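Putative glucarate dehydratase (Pseudomonas fluorescens, PDB 4IT1) probably catalyses the magnesium-dependent dehydration of D-glucarate to 5-dehydro-4-deoxy-D-glucarate, as a member of the mandelate racemase/muconate lactonizing enzyme family. Local coordinates at residues P239-S253 / D262-L274. Sequence-based numbering, arbitrary orientation.
Sequences PLRIDPNGNWSLETS and DDLQYYEDPTPGL. With MG (magnesium ion), chain E.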
loop_
_atom_site.group_PDB
_atom_site.type_symbol
_atom_site.label_atom_id
_atom_site.label_comp_id
_atom_site.label_asym_id
_atom_site.label_seq_id
_atom_site.Cartn_x
_atom_site.Cartn_y
_atom_site.Cartn_z
ATOM N N PRO A 239 -25.495 -7.411 15.347
ATOM C CA PRO A 239 -24.195 -8.029 15.618
ATOM C C PRO A 239 -23.567 -7.408 16.870
ATOM O O PRO A 239 -23.506 -6.174 16.985
ATOM C CB PRO A 239 -23.373 -7.688 14.367
ATOM C CG PRO A 239 -24.383 -7.370 13.312
ATOM C CD PRO A 239 -25.502 -6.705 14.054
ATOM N N LEU A 240 -23.144 -8.260 17.806
ATOM C CA LEU A 240 -22.585 -7.802 19.085
ATOM C C LEU A 240 -21.089 -8.102 19.228
ATOM O O LEU A 240 -20.625 -9.199 18.889
ATOM C CB LEU A 240 -23.356 -8.404 20.263
ATOM C CG LEU A 240 -24.868 -8.157 20.330
ATOM C CD1 LEU A 240 -25.515 -9.019 21.406
ATOM C CD2 LEU A 240 -25.173 -6.690 20.573
ATOM N N ARG A 241 -20.354 -7.107 19.724
ATOM C CA ARG A 241 -18.902 -7.191 19.941
ATOM C C ARG A 241 -18.518 -6.601 21.308
ATOM O O ARG A 241 -19.227 -5.738 21.834
ATOM C CB ARG A 241 -18.162 -6.412 18.852
ATOM C CG ARG A 241 -18.465 -6.837 17.431
ATOM C CD ARG A 241 -18.512 -5.634 16.501
ATOM N NE ARG A 241 -19.195 -5.970 15.252
ATOM C CZ ARG A 241 -19.686 -5.094 14.377
ATOM N NH1 ARG A 241 -19.589 -3.785 14.581
ATOM N NH2 ARG A 241 -20.287 -5.539 13.285
ATOM N N ILE A 242 -17.394 -7.062 21.869
ATOM C CA ILE A 242 -16.843 -6.494 23.115
ATOM C C ILE A 242 -15.346 -6.242 23.050
ATOM O O ILE A 242 -14.623 -6.950 22.351
ATOM C CB ILE A 242 -17.112 -7.372 24.354
ATOM C CG1 ILE A 242 -16.714 -8.829 24.086
ATOM C CG2 ILE A 242 -18.557 -7.245 24.795
ATOM C CD1 ILE A 242 -16.573 -9.674 25.331
ATOM N N ASP A 243 -14.897 -5.238 23.801
ATOM C CA ASP A 243 -13.476 -4.921 23.943
ATOM C C ASP A 243 -13.089 -4.904 25.422
ATOM O O ASP A 243 -13.183 -3.860 26.073
ATOM C CB ASP A 243 -13.164 -3.558 23.307
ATOM C CG ASP A 243 -11.667 -3.254 23.258
ATOM O OD1 ASP A 243 -10.869 -4.043 23.810
ATOM O OD2 ASP A 243 -11.280 -2.226 22.654
ATOM N N PRO A 244 -12.665 -6.058 25.971
ATOM C CA PRO A 244 -12.218 -6.049 27.370
ATOM C C PRO A 244 -10.803 -5.484 27.579
ATOM O O PRO A 244 -10.276 -5.571 28.683
ATOM C CB PRO A 244 -12.271 -7.534 27.776
ATOM C CG PRO A 244 -13.011 -8.240 26.677
ATOM C CD PRO A 244 -12.766 -7.429 25.442
ATOM N N ASN A 245 -10.199 -4.913 26.536
ATOM C CA ASN A 245 -8.858 -4.310 26.623
ATOM C C ASN A 245 -7.825 -5.190 27.345
ATOM O O ASN A 245 -7.073 -4.716 28.193
ATOM C CB ASN A 245 -8.922 -2.923 27.275
ATOM C CG ASN A 245 -9.318 -1.835 26.307
ATOM O OD1 ASN A 245 -10.307 -1.143 26.519
ATOM N ND2 ASN A 245 -8.538 -1.663 25.242
ATOM N N GLY A 246 -7.820 -6.474 27.005
ATOM C CA GLY A 246 -6.883 -7.438 27.561
ATOM C C GLY A 246 -6.997 -7.641 29.053
ATOM O O GLY A 246 -6.040 -8.081 29.689
ATOM N N ASN A 247 -8.160 -7.339 29.625
ATOM C CA ASN A 247 -8.295 -7.419 31.078
ATOM C C ASN A 247 -8.779 -8.752 31.603
ATOM O O ASN A 247 -9.075 -8.880 32.796
ATOM C CB ASN A 247 -9.142 -6.268 31.627
ATOM C CG ASN A 247 -8.626 -5.752 32.956
ATOM O OD1 ASN A 247 -7.477 -6.010 33.345
ATOM N ND2 ASN A 247 -9.468 -5.015 33.662
ATOM N N TRP A 248 -8.856 -9.749 30.723
ATOM C CA TRP A 248 -9.184 -11.115 31.148
ATOM C C TRP A 248 -8.011 -12.066 30.977
ATOM O O TRP A 248 -7.379 -12.104 29.922
ATOM C CB TRP A 248 -10.381 -11.691 30.371
ATOM C CG TRP A 248 -11.676 -10.947 30.518
ATOM C CD1 TRP A 248 -11.991 -10.009 31.462
ATOM C CD2 TRP A 248 -12.848 -11.111 29.711
ATOM N NE1 TRP A 248 -13.274 -9.565 31.277
ATOM C CE2 TRP A 248 -13.825 -10.227 30.213
ATOM C CE3 TRP A 248 -13.163 -11.918 28.605
ATOM C CZ2 TRP A 248 -15.102 -10.118 29.642
ATOM C CZ3 TRP A 248 -14.429 -11.812 28.042
ATOM C CH2 TRP A 248 -15.383 -10.919 28.564
ATOM N N SER A 249 -7.731 -12.849 32.009
ATOM C CA SER A 249 -6.792 -13.943 31.864
ATOM C C SER A 249 -7.320 -14.906 30.790
ATOM O O SER A 249 -8.496 -14.862 30.412
ATOM C CB SER A 249 -6.616 -14.677 33.189
ATOM O OG SER A 249 -7.846 -15.239 33.618
ATOM N N LEU A 250 -6.433 -15.755 30.296
ATOM C CA LEU A 250 -6.801 -16.813 29.378
ATOM C C LEU A 250 -7.973 -17.663 29.919
ATOM O O LEU A 250 -8.951 -17.892 29.198
ATOM C CB LEU A 250 -5.570 -17.670 29.086
ATOM C CG LEU A 250 -5.639 -18.837 28.110
ATOM C CD1 LEU A 250 -6.071 -18.378 26.724
ATOM C CD2 LEU A 250 -4.279 -19.519 28.085
ATOM N N GLU A 251 -7.876 -18.095 31.181
ATOM C CA GLU A 251 -8.891 -18.963 31.808
ATOM C C GLU A 251 -10.258 -18.289 31.926
ATOM O O GLU A 251 -11.292 -18.931 31.723
ATOM C CB GLU A 251 -8.434 -19.463 33.186
ATOM C CG GLU A 251 -7.214 -20.388 33.188
ATOM C CD GLU A 251 -7.409 -21.689 32.415
ATOM O OE1 GLU A 251 -6.440 -22.138 31.762
ATOM O OE2 GLU A 251 -8.517 -22.271 32.458
ATOM N N THR A 252 -10.241 -16.999 32.257
ATOM C CA THR A 252 -11.440 -16.173 32.324
ATOM C C THR A 252 -12.062 -16.022 30.946
ATOM O O THR A 252 -13.263 -16.240 30.773
ATOM C CB THR A 252 -11.118 -14.780 32.903
ATOM O OG1 THR A 252 -10.750 -14.920 34.278
ATOM C CG2 THR A 252 -12.319 -13.842 32.808
ATOM N N SER A 253 -11.235 -15.649 29.973
ATOM C CA SER A 253 -11.652 -15.520 28.581
ATOM C C SER A 253 -12.358 -16.789 28.112
ATOM O O SER A 253 -13.396 -16.732 27.448
ATOM C CB SER A 253 -10.438 -15.229 27.687
ATOM O OG SER A 253 -10.021 -13.874 27.785
ATOM N N ASP A 262 -22.559 -18.240 21.261
ATOM C CA ASP A 262 -22.323 -17.533 20.000
ATOM C C ASP A 262 -23.072 -16.205 19.944
ATOM O O ASP A 262 -23.374 -15.693 18.865
ATOM C CB ASP A 262 -22.630 -18.418 18.775
ATOM C CG ASP A 262 -23.932 -19.206 18.911
ATOM O OD1 ASP A 262 -24.976 -18.620 19.279
ATOM O OD2 ASP A 262 -23.907 -20.423 18.631
ATOM N N ASP A 263 -23.349 -15.640 21.120
ATOM C CA ASP A 263 -23.980 -14.319 21.232
ATOM C C ASP A 263 -23.172 -13.212 20.555
ATOM O O ASP A 263 -23.719 -12.157 20.229
ATOM C CB ASP A 263 -24.212 -13.949 22.701
ATOM C CG ASP A 263 -25.235 -14.847 23.389
ATOM O OD1 ASP A 263 -25.771 -15.779 22.749
ATOM O OD2 ASP A 263 -25.498 -14.617 24.589
ATOM N N LEU A 264 -21.878 -13.455 20.338
ATOM C CA LEU A 264 -20.976 -12.423 19.814
ATOM C C LEU A 264 -20.501 -12.654 18.389
ATOM O O LEU A 264 -20.122 -13.766 18.029
ATOM C CB LEU A 264 -19.746 -12.271 20.721
ATOM C CG LEU A 264 -19.898 -11.681 22.127
ATOM C CD1 LEU A 264 -18.516 -11.510 22.729
ATOM C CD2 LEU A 264 -20.624 -10.343 22.128
ATOM N N GLN A 265 -20.487 -11.583 17.598
ATOM C CA GLN A 265 -19.857 -11.600 16.275
ATOM C C GLN A 265 -18.336 -11.798 16.369
ATOM O O GLN A 265 -17.777 -12.643 15.660
ATOM C CB GLN A 265 -20.178 -10.320 15.491
ATOM C CG GLN A 265 -19.842 -10.420 14.009
ATOM C CD GLN A 265 -20.050 -9.117 13.247
ATOM O OE1 GLN A 265 -19.711 -8.039 13.730
ATOM N NE2 GLN A 265 -20.601 -9.217 12.040
ATOM N N TYR A 266 -17.677 -11.008 17.225
ATOM C CA TYR A 266 -16.248 -11.195 17.537
ATOM C C TYR A 266 -15.846 -10.636 18.905
ATOM O O TYR A 266 -16.535 -9.785 19.460
ATOM C CB TYR A 266 -15.325 -10.648 16.424
ATOM C CG TYR A 266 -15.284 -9.133 16.219
ATOM C CD1 TYR A 266 -14.748 -8.275 17.185
ATOM C CD2 TYR A 266 -15.719 -8.566 15.024
ATOM C CE1 TYR A 266 -14.684 -6.897 16.977
ATOM C CE2 TYR A 266 -15.659 -7.190 14.810
ATOM C CZ TYR A 266 -15.147 -6.361 15.786
ATOM O OH TYR A 266 -15.095 -4.992 15.561
ATOM N N TYR A 267 -14.728 -11.135 19.432
ATOM C CA TYR A 267 -14.139 -10.647 20.677
ATOM C C TYR A 267 -12.900 -9.825 20.336
ATOM O O TYR A 267 -11.963 -10.336 19.709
ATOM C CB TYR A 267 -13.697 -11.812 21.555
ATOM C CG TYR A 267 -14.782 -12.751 22.046
ATOM C CD1 TYR A 267 -15.439 -13.624 21.173
ATOM C CD2 TYR A 267 -15.106 -12.809 23.401
ATOM C CE1 TYR A 267 -16.418 -14.496 21.637
ATOM C CE2 TYR A 267 -16.075 -13.683 23.877
ATOM C CZ TYR A 267 -16.730 -14.521 22.995
ATOM O OH TYR A 267 -17.693 -15.381 23.474
ATOM N N GLU A 268 -12.884 -8.557 20.712
ATOM C CA GLU A 268 -11.721 -7.696 20.540
ATOM C C GLU A 268 -10.816 -7.725 21.766
ATOM O O GLU A 268 -11.248 -7.389 22.816
ATOM C CB GLU A 268 -12.155 -6.259 20.271
ATOM C CG GLU A 268 -11.016 -5.310 19.924
ATOM C CD GLU A 268 -11.336 -3.839 20.093
ATOM O OE1 GLU A 268 -12.490 -3.444 19.982
ATOM O OE2 GLU A 268 -10.422 -3.051 20.328
ATOM N N ASP A 269 -9.569 -8.138 21.619
ATOM C CA ASP A 269 -8.588 -8.127 22.734
ATOM C C ASP A 269 -9.171 -8.598 24.063
ATOM O O ASP A 269 -9.181 -7.844 25.033
ATOM C CB ASP A 269 -8.003 -6.720 22.936
ATOM C CG ASP A 269 -7.208 -6.253 21.752
ATOM O OD1 ASP A 269 -6.374 -7.041 21.261
ATOM O OD2 ASP A 269 -7.421 -5.105 21.300
ATOM N N PRO A 270 -9.692 -9.832 24.118
ATOM C CA PRO A 270 -10.172 -10.243 25.436
ATOM C C PRO A 270 -9.041 -10.540 26.430
ATOM O O PRO A 270 -9.245 -10.436 27.637
ATOM C CB PRO A 270 -10.973 -11.512 25.138
ATOM C CG PRO A 270 -10.449 -12.011 23.834
ATOM C CD PRO A 270 -10.054 -10.792 23.061
ATOM N N THR A 271 -7.873 -10.912 25.911
ATOM C CA THR A 271 -6.756 -11.403 26.719
ATOM C C THR A 271 -5.434 -10.793 26.211
ATOM O O THR A 271 -5.276 -10.587 25.010
ATOM C CB THR A 271 -6.754 -12.949 26.741
ATOM O OG1 THR A 271 -6.025 -13.430 27.874
ATOM C CG2 THR A 271 -6.193 -13.540 25.468
ATOM N N PRO A 272 -4.488 -10.471 27.116
ATOM C CA PRO A 272 -3.350 -9.673 26.636
ATOM C C PRO A 272 -2.272 -10.468 25.882
ATOM O O PRO A 272 -2.135 -11.676 26.081
ATOM C CB PRO A 272 -2.789 -9.065 27.920
ATOM C CG PRO A 272 -3.128 -10.059 28.987
ATOM C CD PRO A 272 -4.355 -10.822 28.544
ATOM N N GLY A 273 -1.547 -9.786 24.996
ATOM C CA GLY A 273 -0.384 -10.364 24.318
ATOM C C GLY A 273 -0.655 -11.208 23.082
ATOM O O GLY A 273 -1.680 -11.889 22.980
ATOM N N LEU A 274 0.283 -11.170 22.139
ATOM C CA LEU A 274 0.223 -12.028 20.954
ATOM C C LEU A 274 0.056 -13.517 21.295
ATOM O O LEU A 274 -0.742 -14.229 20.665
ATOM C CB LEU A 274 1.467 -11.831 20.091
ATOM C CG LEU A 274 1.564 -10.579 19.229
ATOM C CD1 LEU A 274 2.882 -10.577 18.458
ATOM C CD2 LEU A 274 0.379 -10.490 18.281
HETATM MG MG MG E . -9.637 -1.612 21.638
HETATM O O HOH W 1 -23.491 -11.021 17.458
HETATM O O HOH W 2 -8.675 -3.311 22.564
HETATM O O HOH W 3 -8.489 -0.453 22.871
HETATM O O HOH W 4 -10.507 0.162 20.930
#
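Two magnesium ligands, D243 and E268, meet at the C-terminal ends of neighbouring parallel strands, 240-243 and 266-268, the β-strands of a β-α-β unit in the enolase-type barrel. D243 OD2 binds the magnesium ion at 2.0 Å and E268 OE2 at 2.1 Å; N291 and three waters complete the shell. The two carboxylates cross with planes 40° apart, and the cation probably offsets the repulsion between these acids, each lending one oxygen. With CG anti to the backbone N (chi1 -172°), D243 can place OD2 on the ion, while its OD1 takes the N-H of N245 in an Asx turn and, with D269 OD2, receives a metal-bound water. D269, also bonded to T290 and N291, is thus second-shell in this model.

Backbone bonds tie the strands, E268 N giving to I242 O at 2.9 Å. Beyond them G246 N bonds D269 O; G246 has positive phi in a type I' turn, and a side chain here would crowd P272. Threonine suits position 271 because its hydroxyl OG1 can donate to the backbone W248 O, at 2.8 Å; the apolar ring of P244 suits the W248 indole, CB covering one face.

At the opposite end of the strands, R241 grips Q265 side-on: NE and NH2 both reach OE1 at 2.6 Å, the guanidinium and amide planes only 8° apart. The aliphatic part of R241 lies on the Y266 ring, CG 3.7 Å from its centroid in a CH-pi contact. A leucine in its place, lacking both N-H donors, would probably leave the Q265 amide freer to turn. I242 CG1 packs on L264 CD1 at 3.5 Å, and that methyl sits over the Y267 ring. Backbone bonds, apolar packing and the R241-Q265 pair thus join the two segments, holding the metal ligands beside K215, the predicted proton acceptor, which lies close to D243.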